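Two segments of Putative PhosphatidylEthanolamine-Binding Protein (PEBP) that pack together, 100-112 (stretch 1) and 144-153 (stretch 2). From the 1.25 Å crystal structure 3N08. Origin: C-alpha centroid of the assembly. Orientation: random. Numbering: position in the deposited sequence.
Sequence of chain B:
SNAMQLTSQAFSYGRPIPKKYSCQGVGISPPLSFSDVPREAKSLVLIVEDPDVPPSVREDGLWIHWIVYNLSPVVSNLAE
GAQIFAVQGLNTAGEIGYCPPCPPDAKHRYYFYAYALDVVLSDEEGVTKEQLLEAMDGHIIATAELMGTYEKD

Stretch 1 (100-112) PPCPPDAKHRYYF
Stretch 2 144-153: AELMGTYEKD

What fills the apolar centre of the contact? On the face carrying His 108 (chi1 m), Tyr 110 (m, chi2 -87°) and Phe 112, the main filler is Tyr 150 (t, chi2 80°). Its CB lies 3.7 Å from Tyr 110 CE2 and 4.0 Å from Pro 101 CB, while its CD2 meets Pro 103 CD at 3.7 Å, near the plane of the Tyr 150 ring. Farther along, Phe 112 (m, chi2 70°) packs on Leu 146 (t, p), CB to CB 4.1 Å. Between Leu 146 and Tyr 150, Gly 148 adds no side chain.

How is the opposite face, with Arg 109 and Tyr 111, packed? Met 147 (t, chi2 -91°, chi3 m) lays its CG over the Tyr 111 ring (m, chi2 -91°), 3.6 Å from the centroid and 10° off the normal, a CH-pi contact. Arg 109 (m, t, m, chi4 172°) leads away from stretch 2. At the Tyr 111 ring edge, CE1 lies 3.6 Å from OE2 of Glu 145 (t, t, chi3 -50°). Thr 149 (p) places CB 4.0 Å from Lys 107 CG.

What fixes the register beneath these side chains? Strands 108-112 and 144-150 run antiparallel, at 158°, with phi -98° to -149° and psi 116° to 162°. Three pairs each make two hydrogen bonds: His 108 N to Tyr 150 O (2.9 Å) and Tyr 150 N to His 108 O (3.0 Å); Tyr 110 N to Gly 148 O (2.8 Å) and Gly 148 N to Tyr 110 O (3.0 Å); Phe 112 N to Leu 146 O (2.7 Å) and Leu 146 N to Phe 112 O (2.9 Å). Between them, Arg 109 CA approaches Thr 149 CA at 4.5 Å and Tyr 111 CA approaches Met 147 CA at 4.4 Å, without direct hydrogen bonds. This alternation sends successive side chains to opposite faces, and CA-H...O contacts, such as Met 147 CA to Tyr 110 O (3.2 Å), supplement the ladder.

How does the polar edge close? Lys 107 (-68/131; t, t, p) sets CB 3.8 Å from CB of Glu 151 (-140/129; t, t, chi3 19°). Lys 152 (-66/138; m, t, m, t) brings CE 3.4 Å from O of Pro 103 (-71/124). Two waters each accept from Lys 152 NZ (2.9 Å), donating to Cys 102 O (2.8 Å) and Pro 104 O (3.2 Å) respectively; a third accepts from Lys 152 N (2.9 Å) and donates to Pro 103 O (2.8 Å) and O of Ala 106 (-179/174; 3.0 Å). Within stretch 1, His 108 NE2 donates to Asp 105 OD1 (2.7 Å).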

# COMPACT_ATOMS: atom_id res chain seq x y z
N PRO B 100 9.70 16.24 15.24
CA PRO B 100 8.94 15.11 15.80
C PRO B 100 7.54 15.49 16.24
O PRO B 100 7.28 16.63 16.64
CB PRO B 100 9.77 14.69 17.02
CG PRO B 100 10.47 15.88 17.41
CD PRO B 100 10.79 16.64 16.13
N PRO B 101 6.62 14.52 16.23
CA PRO B 101 5.35 14.73 16.93
C PRO B 101 5.54 15.22 18.35
O PRO B 101 6.37 14.70 19.09
CB PRO B 101 4.75 13.32 16.94
CG PRO B 101 5.28 12.70 15.67
CD PRO B 101 6.71 13.19 15.60
N CYS B 102 4.75 16.23 18.74
CA CYS B 102 4.74 16.70 20.12
C CYS B 102 3.37 17.31 20.38
O CYS B 102 3.24 18.51 20.64
CB CYS B 102 5.91 17.66 20.36
SG CYS B 102 6.35 17.82 22.11
N PRO B 103 2.33 16.48 20.29
CA PRO B 103 0.97 17.02 20.35
C PRO B 103 0.62 17.50 21.75
O PRO B 103 0.72 16.74 22.70
CB PRO B 103 0.12 15.81 19.95
CG PRO B 103 0.94 14.62 20.30
CD PRO B 103 2.35 15.03 20.08
N PRO B 104 0.21 18.77 21.90
CA PRO B 104 0.01 19.27 23.27
C PRO B 104 -1.35 18.96 23.86
O PRO B 104 -1.46 18.91 25.09
CB PRO B 104 0.12 20.79 23.09
CG PRO B 104 -0.37 21.02 21.68
CD PRO B 104 0.19 19.85 20.91
N ASP B 105 -2.36 18.77 23.01
CA ASP B 105 -3.76 18.87 23.43
C ASP B 105 -4.58 17.60 23.34
O ASP B 105 -5.69 17.54 23.91
CB ASP B 105 -4.49 19.95 22.59
CG ASP B 105 -4.47 19.66 21.09
OD1 ASP B 105 -3.52 19.02 20.60
OD2 ASP B 105 -5.40 20.12 20.41
N ALA B 106 -4.08 16.60 22.63
CA ALA B 106 -4.89 15.44 22.27
C ALA B 106 -4.01 14.49 21.49
O ALA B 106 -2.89 14.83 21.14
CB ALA B 106 -6.03 15.88 21.40
N LYS B 107 -4.55 13.32 21.20
CA LYS B 107 -3.96 12.42 20.23
C LYS B 107 -4.05 13.02 18.83
O LYS B 107 -5.13 13.49 18.44
CB LYS B 107 -4.70 11.09 20.27
CG LYS B 107 -4.18 10.08 19.28
CD LYS B 107 -4.87 8.74 19.47
CE LYS B 107 -6.35 8.80 19.12
N HIS B 108 -2.96 13.03 18.08
CA HIS B 108 -2.99 13.49 16.68
C HIS B 108 -2.65 12.37 15.73
O HIS B 108 -1.97 11.41 16.10
CB HIS B 108 -1.96 14.58 16.41
CG HIS B 108 -2.19 15.87 17.13
ND1 HIS B 108 -1.40 16.97 16.86
CD2 HIS B 108 -3.03 16.24 18.12
CE1 HIS B 108 -1.77 17.97 17.64
NE2 HIS B 108 -2.74 17.55 18.42
N ARG B 109 -3.12 12.52 14.49
CA ARG B 109 -2.75 11.68 13.37
C ARG B 109 -1.67 12.34 12.54
O ARG B 109 -1.74 13.53 12.23
CB ARG B 109 -3.99 11.45 12.51
CG ARG B 109 -5.10 10.72 13.20
CD ARG B 109 -6.41 10.83 12.41
NE ARG B 109 -6.87 12.21 12.36
CZ ARG B 109 -7.88 12.64 11.63
NH1 ARG B 109 -8.55 11.77 10.87
NH2 ARG B 109 -8.22 13.93 11.66
N TYR B 110 -0.65 11.55 12.21
CA TYR B 110 0.47 11.99 11.38
C TYR B 110 0.43 11.17 10.10
O TYR B 110 0.58 9.93 10.12
CB TYR B 110 1.81 11.83 12.15
CG TYR B 110 1.81 12.66 13.39
CD1 TYR B 110 2.22 13.98 13.36
CD2 TYR B 110 1.29 12.16 14.57
CE1 TYR B 110 2.15 14.78 14.50
CE2 TYR B 110 1.19 12.95 15.70
CZ TYR B 110 1.64 14.25 15.66
OH TYR B 110 1.50 15.02 16.80
N TYR B 111 0.22 11.87 8.99
CA TYR B 111 0.10 11.25 7.68
C TYR B 111 1.41 11.39 6.94
O TYR B 111 2.01 12.48 6.89
CB TYR B 111 -1.02 11.89 6.89
CG TYR B 111 -2.39 11.48 7.37
CD1 TYR B 111 -3.05 10.39 6.81
CD2 TYR B 111 -3.04 12.18 8.39
CE1 TYR B 111 -4.29 10.01 7.24
CE2 TYR B 111 -4.28 11.79 8.82
CZ TYR B 111 -4.91 10.70 8.24
OH TYR B 111 -6.16 10.34 8.71
N PHE B 112 1.86 10.27 6.38
CA PHE B 112 3.09 10.16 5.62
C PHE B 112 2.70 9.84 4.18
O PHE B 112 2.07 8.81 3.92
CB PHE B 112 3.93 9.01 6.14
CG PHE B 112 4.41 9.16 7.56
CD1 PHE B 112 3.52 9.07 8.64
CD2 PHE B 112 5.73 9.36 7.81
CE1 PHE B 112 4.00 9.20 9.93
CE2 PHE B 112 6.19 9.49 9.11
CZ PHE B 112 5.32 9.40 10.16
N ALA B 144 1.38 6.72 -2.25
CA ALA B 144 1.10 5.80 -1.17
C ALA B 144 0.97 6.59 0.13
O ALA B 144 1.41 7.74 0.22
CB ALA B 144 2.18 4.75 -1.06
N GLU B 145 0.34 5.99 1.12
CA GLU B 145 0.03 6.70 2.36
C GLU B 145 0.21 5.77 3.55
O GLU B 145 -0.18 4.61 3.50
CB GLU B 145 -1.42 7.18 2.33
CG GLU B 145 -1.95 7.79 3.64
CD GLU B 145 -3.45 8.15 3.55
OE1 GLU B 145 -3.87 8.83 2.58
OE2 GLU B 145 -4.21 7.75 4.45
N LEU B 146 0.79 6.31 4.61
CA LEU B 146 0.88 5.66 5.91
C LEU B 146 0.41 6.68 6.94
O LEU B 146 0.58 7.87 6.75
CB LEU B 146 2.33 5.23 6.16
CG LEU B 146 2.63 4.67 7.55
CD1 LEU B 146 1.92 3.32 7.81
CD2 LEU B 146 4.14 4.49 7.68
N MET B 147 -0.19 6.22 8.02
CA MET B 147 -0.58 7.12 9.10
C MET B 147 -0.26 6.44 10.41
O MET B 147 -0.42 5.24 10.54
CB MET B 147 -2.08 7.45 9.02
CG MET B 147 -2.54 8.49 10.07
SD MET B 147 -3.12 7.77 11.67
CE MET B 147 -4.81 7.32 11.15
N GLY B 148 0.25 7.21 11.37
CA GLY B 148 0.37 6.74 12.75
C GLY B 148 -0.08 7.83 13.69
O GLY B 148 -0.11 9.00 13.30
N THR B 149 -0.39 7.47 14.93
CA THR B 149 -0.87 8.46 15.88
C THR B 149 0.18 8.75 16.96
O THR B 149 1.09 7.96 17.20
CB THR B 149 -2.17 7.98 16.56
OG1 THR B 149 -1.92 6.77 17.28
CG2 THR B 149 -3.26 7.74 15.53
N TYR B 150 0.04 9.88 17.63
CA TYR B 150 0.82 10.10 18.85
C TYR B 150 0.01 10.86 19.84
O TYR B 150 -0.75 11.78 19.48
CB TYR B 150 2.18 10.79 18.59
CG TYR B 150 3.08 10.53 19.79
CD1 TYR B 150 3.75 9.31 19.92
CD2 TYR B 150 3.18 11.45 20.82
CE1 TYR B 150 4.49 9.02 21.04
CE2 TYR B 150 3.93 11.16 21.97
CZ TYR B 150 4.57 9.92 22.06
OH TYR B 150 5.33 9.58 23.17
N GLU B 151 0.13 10.45 21.10
CA GLU B 151 -0.51 11.12 22.22
C GLU B 151 0.49 11.11 23.37
O GLU B 151 1.06 10.07 23.71
CB GLU B 151 -1.80 10.41 22.62
CG GLU B 151 -2.56 11.11 23.73
CD GLU B 151 -3.89 10.42 24.04
OE1 GLU B 151 -4.06 9.24 23.68
OE2 GLU B 151 -4.77 11.07 24.64
N LYS B 152 0.74 12.27 23.94
CA LYS B 152 1.70 12.30 25.02
C LYS B 152 1.18 11.51 26.21
O LYS B 152 -0.01 11.58 26.55
CB LYS B 152 2.02 13.73 25.46
CG LYS B 152 2.85 14.45 24.41
CD LYS B 152 3.69 15.58 24.96
CE LYS B 152 2.81 16.67 25.44
NZ LYS B 152 3.56 17.97 25.68
N ASP B 153 2.05 10.73 26.82
CA ASP B 153 1.65 10.02 28.03
C ASP B 153 2.52 10.43 29.21
O ASP B 153 3.25 11.42 29.12
CB ASP B 153 1.68 8.50 27.83
CG ASP B 153 3.06 7.98 27.51
OD1 ASP B 153 4.03 8.75 27.64
OD2 ASP B 153 3.17 6.79 27.15
OXT ASP B 153 2.48 9.79 30.26
O HOH W 1 3.43 19.49 23.25
O HOH W 2 -0.91 14.61 23.38
O HOH W 3 1.36 19.71 26.37